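Local atomic coordinates of pectate lyase (Paenibacillus sp. 0602, PDB entry 5GT5), a protein that cleaves polygalacturonate and pectin of varied methyl esterification within the chain by beta-elimination, probably with calcium as cofactor, as a secreted family 1 polysaccharide lyase. Residues A[42-47]-A[94-99]; A[59-63]-A[73-77]; A[162-166]-A[441-445]; A[119-125]-A[155-161]. The protein carries 1 engineered substitution. Residues are numbered along the deposited sequence.

All four contacts are built on or against the parallel beta-helix of a family 1 polysaccharide lyase. From the N terminus, contact 1 opens at the end of helix 36-43 and closes when strand 92-97 arrives, fastening the helix to the beta-helix. Contact 2 falls wholly within that excursion: the loop 59-63 soon meets the edge strand 74-76, which pairs with 92-97. Contact 4 follows in series and joins two successive coils, 119-125 and 155-161; strand 115-120, where it begins, also neighbours 92-97. Contact 3 starts where contact 4 ends, on strand 160-165, and closes only at the C-terminal tail, 275 residues later. No two of these loops cross.

Contact 1: A[42-47]-A[94-99]; sequences ALKKNS and ITVDGF
At the N-terminal end of the parallel beta-helix, the end of helix 36-43 and its following turn pack beside strand 92-97 and the bend after it. The nearest CA pairs are Leu-43 with Val-96 (6.1 Å) and Lys-45 with Asp-97 (5.6 Å), without a direct hydrogen bond. Leu-43, rotamer m,t, suits this apolar, buried site: its CD1 lies 4.0 Å from Val-96 CG2 and 4.4 Å from Ile-94 CG2, and Val-52, Leu-102 and Ile-104 adjoin it. Phe-99 (chi1 m) fits its ring into the curl of a type II turn, Lys-44 to Ser-47, where Asn-46 takes the positive phi. Phe-99 CZ approaches Lys-44 O at 3.3 Å; Leu-43 O and Ser-47 OG meet the ring edge, at 3.4 Å from CE1 and 3.5 Å from CE2. Extended Lys-45 lays CG 3.5 Å from Asp-97 O, while Asp-97 forms a salt bridge with Arg-121. A water bridges the backbones, donating to Leu-43 O and Thr-95 O (2.8 Å each) and accepting from Asp-97 N at 2.9 Å.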
loop_
_atom_site.group_PDB
_atom_site.type_symbol
_atom_site.label_atom_id
_atom_site.label_comp_id
_atom_site.label_asym_id
_atom_site.label_seq_id
_atom_site.Cartn_x
_atom_site.Cartn_y
_atom_site.Cartn_z
ATOM N N ALA A 42 13.393 8.581 -18.827
ATOM C CA ALA A 42 12.905 8.900 -17.491
ATOM C C ALA A 42 12.077 7.770 -16.877
ATOM O O ALA A 42 12.188 7.516 -15.672
ATOM C CB ALA A 42 12.082 10.156 -17.540
ATOM N N LEU A 43 11.252 7.110 -17.703
ATOM C CA LEU A 43 10.295 6.116 -17.209
ATOM C C LEU A 43 10.766 4.673 -17.363
ATOM O O LEU A 43 10.010 3.741 -17.106
ATOM C CB LEU A 43 8.914 6.319 -17.847
ATOM C CG LEU A 43 8.226 7.601 -17.409
ATOM C CD1 LEU A 43 6.875 7.650 -18.147
ATOM C CD2 LEU A 43 8.033 7.697 -15.875
ATOM N N LYS A 44 12.019 4.484 -17.764
ATOM C CA LYS A 44 12.623 3.137 -17.844
ATOM C C LYS A 44 12.601 2.499 -16.465
ATOM O O LYS A 44 12.885 3.180 -15.473
ATOM C CB LYS A 44 14.073 3.221 -18.353
ATOM C CG LYS A 44 14.684 1.856 -18.677
ATOM C CD LYS A 44 16.078 2.030 -19.289
ATOM C CE LYS A 44 16.716 0.681 -19.603
ATOM N NZ LYS A 44 15.977 -0.038 -20.647
ATOM N N LYS A 45 12.231 1.225 -16.399
ATOM C CA LYS A 45 12.197 0.523 -15.109
ATOM C C LYS A 45 13.521 0.704 -14.367
ATOM O O LYS A 45 14.608 0.606 -14.950
ATOM C CB LYS A 45 11.891 -0.967 -15.337
ATOM C CG LYS A 45 11.773 -1.788 -14.070
ATOM C CD LYS A 45 11.455 -3.245 -14.445
ATOM C CE LYS A 45 11.529 -4.157 -13.218
ATOM N NZ LYS A 45 11.433 -5.603 -13.598
ATOM N N ASN A 46 13.402 1.023 -13.071
ATOM C CA ASN A 46 14.545 1.242 -12.192
ATOM C C ASN A 46 15.389 2.447 -12.505
ATOM O O ASN A 46 16.550 2.530 -12.078
ATOM C CB ASN A 46 15.364 -0.042 -11.999
ATOM C CG ASN A 46 14.614 -1.083 -11.221
ATOM O OD1 ASN A 46 13.921 -0.742 -10.269
ATOM N ND2 ASN A 46 14.755 -2.344 -11.598
ATOM N N SER A 47 14.806 3.415 -13.204
ATOM C CA SER A 47 15.535 4.642 -13.483
ATOM C C SER A 47 15.784 5.434 -12.201
ATOM O O SER A 47 16.706 6.283 -12.160
ATOM C CB SER A 47 14.745 5.513 -14.456
ATOM O OG SER A 47 13.632 6.104 -13.798
ATOM N N ILE A 94 3.009 2.709 -23.232
ATOM C CA ILE A 94 4.122 3.088 -22.359
ATOM C C ILE A 94 3.868 2.487 -20.999
ATOM O O ILE A 94 2.856 2.794 -20.357
ATOM C CB ILE A 94 4.238 4.606 -22.249
ATOM C CG1 ILE A 94 4.408 5.246 -23.646
ATOM C CG2 ILE A 94 5.391 4.938 -21.334
ATOM C CD1 ILE A 94 4.131 6.718 -23.705
ATOM N N THR A 95 4.754 1.580 -20.580
ATOM C CA THR A 95 4.547 0.844 -19.337
ATOM C C THR A 95 5.469 1.342 -18.233
ATOM O O THR A 95 6.697 1.147 -18.313
ATOM C CB THR A 95 4.750 -0.670 -19.527
ATOM O OG1 THR A 95 3.809 -1.142 -20.495
ATOM C CG2 THR A 95 4.482 -1.411 -18.225
ATOM N N VAL A 96 4.865 1.937 -17.207
ATOM C CA VAL A 96 5.548 2.396 -16.011
ATOM C C VAL A 96 5.522 1.244 -15.039
ATOM O O VAL A 96 4.444 0.908 -14.506
ATOM C CB VAL A 96 4.778 3.599 -15.424
ATOM C CG1 VAL A 96 5.370 4.082 -14.123
ATOM C CG2 VAL A 96 4.747 4.764 -16.443
ATOM N N ASP A 97 6.688 0.629 -14.810
ATOM C CA ASP A 97 6.771 -0.664 -14.130
ATOM C C ASP A 97 7.717 -0.579 -12.936
ATOM O O ASP A 97 8.862 -0.136 -13.059
ATOM C CB ASP A 97 7.305 -1.718 -15.119
ATOM C CG ASP A 97 7.212 -3.151 -14.601
ATOM O OD1 ASP A 97 6.846 -3.387 -13.434
ATOM O OD2 ASP A 97 7.522 -4.064 -15.397
ATOM N N GLY A 98 7.224 -0.931 -11.762
ATOM C CA GLY A 98 8.114 -1.074 -10.626
ATOM C C GLY A 98 8.540 0.220 -9.961
ATOM O O GLY A 98 9.547 0.236 -9.249
ATOM N N PHE A 99 7.815 1.318 -10.166
ATOM C CA PHE A 99 8.140 2.587 -9.536
ATOM C C PHE A 99 7.582 2.688 -8.126
ATOM O O PHE A 99 6.510 2.142 -7.847
ATOM C CB PHE A 99 7.663 3.760 -10.409
ATOM C CG PHE A 99 8.612 4.064 -11.532
ATOM C CD1 PHE A 99 8.565 3.310 -12.704
ATOM C CD2 PHE A 99 9.607 5.033 -11.396
ATOM C CE1 PHE A 99 9.509 3.536 -13.745
ATOM C CE2 PHE A 99 10.544 5.261 -12.425
ATOM C CZ PHE A 99 10.467 4.524 -13.619
HETATM O O HOH W 1 8.864 1.267 -16.608
HETATM O O HOH W 2 8.906 -6.246 -15.210
HETATM O O HOH W 3 11.050 1.563 -11.500
HETATM O O HOH W 4 11.588 -1.652 -9.110
#

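Contact 2: A[59-63]-A[73-77]; sequences NLGWN and PFAKH
Trp-62 lays its indole against the backbone and aliphatic stem of Lys-76, the closest pair in the backbone register, with CA atoms 5.6 Å apart. With chi1 t and chi2 near -106°, the five-membered ring sits squarely under Lys-76 CB, 3.5 Å from centroid to carbon and 2° off the normal, a CH-pi contact. Lys-76 N also lies over the face, 3.4 Å from Trp-62 CE3, and Trp-62 CZ3 reaches Ala-75 C at 3.4 Å and Phe-74 CB at 3.9 Å. Segment 59-63 is irregular, phi/psi running from -111/19 at Leu-60 through -66/148 at Gly-61 to -58/-34 at Trp-62. Residues 74-76 form an extended edge strand, entered through cis Pro-73 and antiparallel to strand 92-97, at the border of one sheet of the parallel beta-helix. Deeper in, Leu-60 (m,t) brings CD2 to the ring edge of Phe-74 (chi1 m), 4.1 Å from CZ. Ile-94 and Ala-36 of helix 36-43 pack against both. Lysine suits this exposed place because its methylenes pack on the indole while Lys-76 NZ turns away to His-77 O (3.0 Å) and a salt bridge with Asp-79. With no hydrogen bond between the segments, cohesion rests on apolar packing and the CH-pi contact over the Trp-62 face.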
loop_
_atom_site.group_PDB
_atom_site.type_symbol
_atom_site.label_atom_id
_atom_site.label_comp_id
_atom_site.label_asym_id
_atom_site.label_seq_id
_atom_site.Cartn_x
_atom_site.Cartn_y
_atom_site.Cartn_z
ATOM N N ASN A 59 3.825 13.868 -28.924
ATOM C CA ASN A 59 3.227 13.028 -29.959
ATOM C C ASN A 59 3.945 11.707 -29.932
ATOM O O ASN A 59 5.088 11.586 -30.402
ATOM C CB ASN A 59 3.399 13.733 -31.304
ATOM C CG ASN A 59 2.624 15.006 -31.345
ATOM O OD1 ASN A 59 1.424 14.985 -31.134
ATOM N ND2 ASN A 59 3.306 16.131 -31.530
ATOM N N LEU A 60 3.296 10.715 -29.328
ATOM C CA LEU A 60 3.998 9.526 -28.863
ATOM C C LEU A 60 3.675 8.242 -29.641
ATOM O O LEU A 60 3.918 7.132 -29.174
ATOM C CB LEU A 60 3.740 9.337 -27.351
ATOM C CG LEU A 60 4.165 10.500 -26.463
ATOM C CD1 LEU A 60 3.774 10.224 -25.016
ATOM C CD2 LEU A 60 5.684 10.739 -26.585
ATOM N N GLY A 61 3.127 8.389 -30.846
ATOM C CA GLY A 61 2.849 7.209 -31.658
ATOM C C GLY A 61 4.099 6.468 -32.096
ATOM O O GLY A 61 5.147 7.086 -32.328
ATOM N N TRP A 62 3.983 5.151 -32.225
ATOM C CA TRP A 62 5.147 4.291 -32.482
ATOM C C TRP A 62 5.900 4.662 -33.764
ATOM O O TRP A 62 7.123 4.540 -33.799
ATOM C CB TRP A 62 4.695 2.841 -32.520
ATOM C CG TRP A 62 5.789 1.859 -32.624
ATOM C CD1 TRP A 62 6.124 1.138 -33.727
ATOM C CD2 TRP A 62 6.685 1.464 -31.587
ATOM N NE1 TRP A 62 7.178 0.296 -33.432
ATOM C CE2 TRP A 62 7.540 0.491 -32.121
ATOM C CE3 TRP A 62 6.854 1.844 -30.243
ATOM C CZ2 TRP A 62 8.555 -0.110 -31.369
ATOM C CZ3 TRP A 62 7.844 1.244 -29.503
ATOM C CH2 TRP A 62 8.683 0.274 -30.065
ATOM N N ASN A 63 5.188 5.129 -34.796
ATOM C CA ASN A 63 5.837 5.532 -36.055
ATOM C C ASN A 63 6.353 6.965 -36.124
ATOM O O ASN A 63 7.033 7.326 -37.089
ATOM C CB ASN A 63 4.883 5.314 -37.240
ATOM C CG ASN A 63 4.406 3.896 -37.342
ATOM O OD1 ASN A 63 5.143 2.955 -37.025
ATOM N ND2 ASN A 63 3.165 3.719 -37.795
ATOM N N PRO A 73 10.573 1.766 -21.887
ATOM C CA PRO A 73 9.169 1.425 -21.572
ATOM C C PRO A 73 8.149 1.623 -22.686
ATOM O O PRO A 73 6.965 1.452 -22.395
ATOM C CB PRO A 73 8.842 2.408 -20.450
ATOM C CG PRO A 73 9.636 3.649 -20.831
ATOM C CD PRO A 73 10.950 3.101 -21.390
ATOM N N PHE A 74 8.556 2.015 -23.890
ATOM C CA PHE A 74 7.640 2.083 -25.043
ATOM C C PHE A 74 7.566 0.762 -25.778
ATOM O O PHE A 74 8.584 0.080 -25.949
ATOM C CB PHE A 74 8.140 3.093 -26.075
ATOM C CG PHE A 74 7.891 4.543 -25.731
ATOM C CD1 PHE A 74 8.599 5.170 -24.697
ATOM C CD2 PHE A 74 7.024 5.316 -26.512
ATOM C CE1 PHE A 74 8.397 6.523 -24.405
ATOM C CE2 PHE A 74 6.811 6.677 -26.230
ATOM C CZ PHE A 74 7.508 7.293 -25.197
ATOM N N ALA A 75 6.370 0.425 -26.258
ATOM C CA ALA A 75 6.194 -0.697 -27.165
ATOM C C ALA A 75 5.144 -0.311 -28.182
ATOM O O ALA A 75 4.334 0.583 -27.930
ATOM C CB ALA A 75 5.746 -1.917 -26.421
ATOM N N LYS A 76 5.147 -0.989 -29.315
ATOM C CA LYS A 76 4.086 -0.777 -30.301
ATOM C C LYS A 76 2.773 -1.341 -29.750
ATOM O O LYS A 76 2.732 -2.469 -29.248
ATOM C CB LYS A 76 4.426 -1.478 -31.623
ATOM C CG LYS A 76 3.466 -1.115 -32.744
ATOM C CD LYS A 76 3.743 -1.908 -34.026
ATOM C CE LYS A 76 3.277 -3.362 -33.870
ATOM N NZ LYS A 76 1.786 -3.555 -33.705
ATOM N N HIS A 77 1.711 -0.537 -29.814
ATOM C CA HIS A 77 0.382 -1.019 -29.426
ATOM C C HIS A 77 -0.289 -1.738 -30.601
ATOM O O HIS A 77 0.287 -1.821 -31.693
ATOM C CB HIS A 77 -0.479 0.178 -29.001
ATOM C CG HIS A 77 -1.442 -0.128 -27.889
ATOM N ND1 HIS A 77 -2.146 -1.318 -27.796
ATOM C CD2 HIS A 77 -1.806 0.607 -26.813
ATOM C CE1 HIS A 77 -2.899 -1.291 -26.716
ATOM N NE2 HIS A 77 -2.709 -0.138 -26.098
#

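Contact 3: A[162-166]-A[441-445]; sequences VWIDH and WLKTS
Two large aromatic side chains bridge backbones that never come close: the nearest CA pairs, Trp-163 with Thr-444 and Asp-165 with Trp-441, are both 9.5 Å apart, and the touching parts run 134° apart. His-166 has left-handed backbone angles (54/42) just after strand 160-165, and with chi1 m its ring receives the edge of Trp-441 (chi1 m, chi2 116°) in an offset edge-to-face pair, centroids 5.3 Å apart, planes at 71°. Trp-441 CZ3 also lies 3.6 Å from His-166 CB. The imidazole is oriented by His-166 ND1 donating to Asp-165 OD1 at 2.7 Å, a carboxylate that also pairs with Arg-128. Trp-163 and Asp-165 point out of a parallel sheet of the beta-helix, and the irregular C-terminal tail packs over that outer face, where Trp-190 and Tyr-7 enclose His-166 further. Trp-163 (chi1 t, chi2 26°) is long enough to span the gap: its CZ3 meets Lys-443 O at 3.7 Å, near the ring plane, and Thr-444 CG2 at 4.0 Å, while its NE1 hydrogen-bonds to Ser-189 OG.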
loop_
_atom_site.group_PDB
_atom_site.type_symbol
_atom_site.label_atom_id
_atom_site.label_comp_id
_atom_site.label_asym_id
_atom_site.label_seq_id
_atom_site.Cartn_x
_atom_site.Cartn_y
_atom_site.Cartn_z
ATOM N N VAL A 162 -2.405 5.662 -6.158
ATOM C CA VAL A 162 -2.349 6.376 -7.417
ATOM C C VAL A 162 -3.294 7.554 -7.309
ATOM O O VAL A 162 -4.478 7.360 -7.041
ATOM C CB VAL A 162 -2.777 5.487 -8.603
ATOM C CG1 VAL A 162 -2.687 6.293 -9.908
ATOM C CG2 VAL A 162 -1.902 4.215 -8.700
ATOM N N TRP A 163 -2.778 8.758 -7.553
ATOM C CA TRP A 163 -3.575 9.962 -7.604
ATOM C C TRP A 163 -3.489 10.524 -9.016
ATOM O O TRP A 163 -2.412 10.919 -9.462
ATOM C CB TRP A 163 -3.027 10.985 -6.588
ATOM C CG TRP A 163 -3.893 12.191 -6.397
ATOM C CD1 TRP A 163 -5.247 12.256 -6.605
ATOM C CD2 TRP A 163 -3.485 13.505 -5.942
ATOM N NE1 TRP A 163 -5.710 13.531 -6.287
ATOM C CE2 TRP A 163 -4.653 14.312 -5.905
ATOM C CE3 TRP A 163 -2.251 14.083 -5.599
ATOM C CZ2 TRP A 163 -4.626 15.658 -5.499
ATOM C CZ3 TRP A 163 -2.234 15.407 -5.188
ATOM C CH2 TRP A 163 -3.398 16.183 -5.149
ATOM N N ILE A 164 -4.625 10.581 -9.703
ATOM C CA ILE A 164 -4.748 11.236 -10.995
ATOM C C ILE A 164 -5.588 12.479 -10.762
ATOM O O ILE A 164 -6.725 12.373 -10.286
ATOM C CB ILE A 164 -5.415 10.317 -12.005
ATOM C CG1 ILE A 164 -4.486 9.125 -12.289
ATOM C CG2 ILE A 164 -5.694 11.085 -13.321
ATOM C CD1 ILE A 164 -5.190 7.892 -12.863
ATOM N N ASP A 165 -5.049 13.666 -11.069
ATOM C CA ASP A 165 -5.721 14.880 -10.623
ATOM C C ASP A 165 -5.494 16.039 -11.586
ATOM O O ASP A 165 -4.410 16.182 -12.146
ATOM C CB ASP A 165 -5.249 15.238 -9.194
ATOM C CG ASP A 165 -5.666 16.620 -8.780
ATOM O OD1 ASP A 165 -4.891 17.567 -9.081
ATOM O OD2 ASP A 165 -6.756 16.800 -8.187
ATOM N N HIS A 166 -6.534 16.841 -11.816
ATOM C CA HIS A 166 -6.435 17.943 -12.783
ATOM C C HIS A 166 -5.961 17.474 -14.159
ATOM O O HIS A 166 -5.169 18.127 -14.848
ATOM C CB HIS A 166 -5.554 19.080 -12.239
ATOM C CG HIS A 166 -6.260 19.968 -11.260
ATOM N ND1 HIS A 166 -6.180 19.784 -9.896
ATOM C CD2 HIS A 166 -7.068 21.033 -11.467
ATOM C CE1 HIS A 166 -6.906 20.722 -9.295
ATOM N NE2 HIS A 166 -7.478 21.468 -10.222
ATOM N N TRP A 441 2.226 21.523 -8.091
ATOM C CA TRP A 441 1.829 20.246 -8.676
ATOM C C TRP A 441 2.466 19.049 -7.975
ATOM O O TRP A 441 1.967 17.923 -8.091
ATOM C CB TRP A 441 2.103 20.206 -10.187
ATOM C CG TRP A 441 1.201 21.117 -10.953
ATOM C CD1 TRP A 441 1.573 22.207 -11.688
ATOM C CD2 TRP A 441 -0.237 21.056 -11.029
ATOM N NE1 TRP A 441 0.475 22.823 -12.218
ATOM C CE2 TRP A 441 -0.652 22.137 -11.840
ATOM C CE3 TRP A 441 -1.215 20.187 -10.499
ATOM C CZ2 TRP A 441 -1.992 22.383 -12.143
ATOM C CZ3 TRP A 441 -2.556 20.434 -10.793
ATOM C CH2 TRP A 441 -2.936 21.531 -11.603
ATOM N N LEU A 442 3.521 19.285 -7.202
ATOM C CA LEU A 442 4.182 18.219 -6.456
ATOM C C LEU A 442 3.597 18.011 -5.068
ATOM O O LEU A 442 3.860 16.997 -4.438
ATOM C CB LEU A 442 5.679 18.541 -6.315
ATOM C CG LEU A 442 6.464 18.772 -7.605
ATOM C CD1 LEU A 442 7.973 18.895 -7.281
ATOM C CD2 LEU A 442 6.225 17.692 -8.632
ATOM N N LYS A 443 2.845 18.985 -4.581
ATOM C CA LYS A 443 2.279 18.917 -3.224
ATOM C C LYS A 443 1.010 18.086 -3.160
ATOM O O LYS A 443 0.310 17.909 -4.173
ATOM C CB LYS A 443 1.951 20.334 -2.758
ATOM C CG LYS A 443 3.152 21.304 -2.772
ATOM C CD LYS A 443 2.665 22.703 -2.362
ATOM C CE LYS A 443 3.748 23.740 -2.462
ATOM N NZ LYS A 443 3.153 25.115 -2.324
ATOM N N THR A 444 0.679 17.619 -1.966
ATOM C CA THR A 444 -0.570 16.882 -1.774
ATOM C C THR A 444 -1.518 17.579 -0.811
ATOM O O THR A 444 -2.650 17.127 -0.624
ATOM C CB THR A 444 -0.333 15.455 -1.296
ATOM O OG1 THR A 444 0.361 15.479 -0.042
ATOM C CG2 THR A 444 0.480 14.690 -2.327
ATOM N N SER A 445 -1.074 18.666 -0.193
ATOM C CA SER A 445 -1.981 19.502 0.576
ATOM C C SER A 445 -1.562 20.950 0.531
ATOM O O SER A 445 -0.414 21.263 0.197
ATOM C CB SER A 445 -2.140 18.992 2.009
ATOM O OG SER A 445 -0.925 19.076 2.717
#

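Contact 4: A[119-125]-A[155-161]; sequences VKRSSNV and TLEESSG
Thr-155 starts the ladder by accepting from Val-119 N at 2.8 Å through its carbonyl O; its side chain lies about 4 Å from the side chains of Asp-152 and Asp-178, probable calcium ligands. Leu-156 pairs in parallel with Val-119 (CA-CA 4.8 Å) and puts CD2 3.8 Å from Val-119 CB, branched apolar groups suited to a buried face. Glu-157, alongside Lys-120 on the other face, has N donate to Val-119 O (2.8 Å) and O accept from Arg-121 N (3.1 Å). At Glu-158 the chain bends through left-handed angles (40/46), matched by Arg-121 (53/39), so both coils turn together. Arg-121 NH1 is 3.5 Å from Glu-158 OE2, a salt bridge of charges alone; the guanidinium also pairs with Asp-97. Ser-159, stacked on Ser-122 with the same m rotamer, accepts from Ser-122 N through OG at 3.1 Å while that OG donates to Glu-157 O at 2.9 Å. Ser-160 N then binds Ser-122 O, and Ser-160 O takes Asn-124 N, both at 3.0 Å. Gly-161 O receives Val-125 N at 2.9 Å; at phi 82° a CB here would clash with Asn-124 OD1. Such stacking of successive coils defines a parallel beta-helix: strand 115-120 sits between 92-97 and 154-157, with 177-180 beyond, and Asn-124 OD1 is hydrogen-bonded to Ser-256 OG of the second subunit.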
loop_
_atom_site.group_PDB
_atom_site.type_symbol
_atom_site.label_atom_id
_atom_site.label_comp_id
_atom_site.label_asym_id
_atom_site.label_seq_id
_atom_site.Cartn_x
_atom_site.Cartn_y
_atom_site.Cartn_z
ATOM N N VAL A 119 0.331 1.482 -15.878
ATOM C CA VAL A 119 1.077 1.511 -14.623
ATOM C C VAL A 119 0.985 0.139 -14.009
ATOM O O VAL A 119 -0.110 -0.355 -13.720
ATOM C CB VAL A 119 0.534 2.561 -13.658
ATOM C CG1 VAL A 119 1.318 2.534 -12.330
ATOM C CG2 VAL A 119 0.560 3.976 -14.295
ATOM N N LYS A 120 2.120 -0.530 -13.855
ATOM C CA LYS A 120 2.135 -1.905 -13.326
ATOM C C LYS A 120 3.078 -1.994 -12.163
ATOM O O LYS A 120 4.154 -1.410 -12.193
ATOM C CB LYS A 120 2.643 -2.913 -14.369
ATOM C CG LYS A 120 1.728 -3.056 -15.568
ATOM C CD LYS A 120 2.265 -4.082 -16.557
ATOM C CE LYS A 120 1.310 -4.287 -17.745
ATOM N NZ LYS A 120 1.860 -5.335 -18.660
ATOM N N ARG A 121 2.656 -2.736 -11.152
ATOM C CA ARG A 121 3.561 -3.102 -10.042
ATOM C C ARG A 121 4.233 -1.859 -9.445
ATOM O O ARG A 121 5.423 -1.877 -9.115
ATOM C CB ARG A 121 4.594 -4.128 -10.516
ATOM C CG ARG A 121 4.014 -5.484 -10.883
ATOM C CD ARG A 121 5.058 -6.376 -11.564
ATOM N NE ARG A 121 5.417 -5.947 -12.918
ATOM C CZ ARG A 121 4.861 -6.405 -14.041
ATOM N NH1 ARG A 121 3.877 -7.301 -13.990
ATOM N NH2 ARG A 121 5.282 -5.947 -15.218
ATOM N N SER A 122 3.479 -0.766 -9.327
ATOM C CA SER A 122 4.025 0.496 -8.836
ATOM C C SER A 122 3.256 0.987 -7.621
ATOM O O SER A 122 2.110 0.578 -7.348
ATOM C CB SER A 122 3.968 1.534 -9.948
ATOM O OG SER A 122 4.865 1.196 -11.013
ATOM N N SER A 123 3.878 1.876 -6.861
ATOM C CA SER A 123 3.241 2.443 -5.683
ATOM C C SER A 123 3.517 3.920 -5.616
ATOM O O SER A 123 4.574 4.409 -6.063
ATOM C CB SER A 123 3.732 1.763 -4.411
ATOM O OG SER A 123 5.146 1.803 -4.373
ATOM N N ASN A 124 2.551 4.635 -5.043
ATOM C CA ASN A 124 2.649 6.061 -4.786
ATOM C C ASN A 124 3.007 6.854 -6.047
ATOM O O ASN A 124 4.050 7.509 -6.160
ATOM C CB ASN A 124 3.629 6.294 -3.639
ATOM C CG ASN A 124 3.108 5.719 -2.360
ATOM O OD1 ASN A 124 1.926 5.836 -2.063
ATOM N ND2 ASN A 124 3.961 4.970 -1.669
ATOM N N VAL A 125 2.101 6.777 -7.011
ATOM C CA VAL A 125 2.228 7.464 -8.289
ATOM C C VAL A 125 1.244 8.620 -8.338
ATOM O O VAL A 125 0.056 8.427 -7.997
ATOM C CB VAL A 125 1.965 6.486 -9.462
ATOM C CG1 VAL A 125 1.959 7.248 -10.815
ATOM C CG2 VAL A 125 3.010 5.340 -9.457
ATOM N N THR A 155 -4.182 2.604 -17.593
ATOM C CA THR A 155 -4.570 1.337 -16.949
ATOM C C THR A 155 -3.671 1.176 -15.763
ATOM O O THR A 155 -2.436 1.337 -15.865
ATOM C CB THR A 155 -4.422 0.146 -17.882
ATOM O OG1 THR A 155 -5.235 0.373 -19.052
ATOM C CG2 THR A 155 -4.929 -1.114 -17.249
ATOM N N LEU A 156 -4.269 0.867 -14.625
ATOM C CA LEU A 156 -3.513 0.611 -13.410
ATOM C C LEU A 156 -3.620 -0.879 -13.094
ATOM O O LEU A 156 -4.719 -1.429 -13.022
ATOM C CB LEU A 156 -4.078 1.426 -12.259
ATOM C CG LEU A 156 -4.346 2.906 -12.568
ATOM C CD1 LEU A 156 -5.008 3.549 -11.363
ATOM C CD2 LEU A 156 -3.051 3.620 -12.912
ATOM N N GLU A 157 -2.485 -1.544 -12.872
ATOM C CA GLU A 157 -2.488 -2.985 -12.591
ATOM C C GLU A 157 -1.585 -3.320 -11.438
ATOM O O GLU A 157 -0.427 -2.876 -11.403
ATOM C CB GLU A 157 -2.042 -3.813 -13.804
ATOM C CG GLU A 157 -3.017 -3.732 -14.983
ATOM C CD GLU A 157 -2.580 -4.545 -16.186
ATOM O OE1 GLU A 157 -1.683 -5.384 -16.028
ATOM O OE2 GLU A 157 -3.138 -4.345 -17.290
ATOM N N GLU A 158 -2.104 -4.134 -10.515
ATOM C CA GLU A 158 -1.346 -4.577 -9.316
ATOM C C GLU A 158 -0.502 -3.483 -8.689
ATOM O O GLU A 158 0.659 -3.698 -8.314
ATOM C CB GLU A 158 -0.523 -5.836 -9.587
ATOM C CG GLU A 158 0.581 -5.725 -10.549
ATOM C CD GLU A 158 0.188 -6.174 -11.924
ATOM O OE1 GLU A 158 -0.809 -6.919 -12.045
ATOM O OE2 GLU A 158 0.904 -5.811 -12.883
ATOM N N SER A 159 -1.119 -2.314 -8.548
ATOM C CA SER A 159 -0.476 -1.112 -8.009
ATOM C C SER A 159 -1.189 -0.645 -6.735
ATOM O O SER A 159 -2.269 -1.156 -6.368
ATOM C CB SER A 159 -0.439 -0.017 -9.079
ATOM O OG SER A 159 0.464 -0.396 -10.133
ATOM N N SER A 160 -0.577 0.300 -6.026
ATOM C CA SER A 160 -1.074 0.759 -4.731
ATOM C C SER A 160 -0.752 2.220 -4.554
ATOM O O SER A 160 0.436 2.571 -4.524
ATOM C CB SER A 160 -0.392 -0.042 -3.614
ATOM O OG SER A 160 -0.847 0.350 -2.320
ATOM N N GLY A 161 -1.781 3.061 -4.415
ATOM C CA GLY A 161 -1.575 4.491 -4.224
ATOM C C GLY A 161 -1.327 5.215 -5.527
ATOM O O GLY A 161 -0.197 5.330 -5.982
#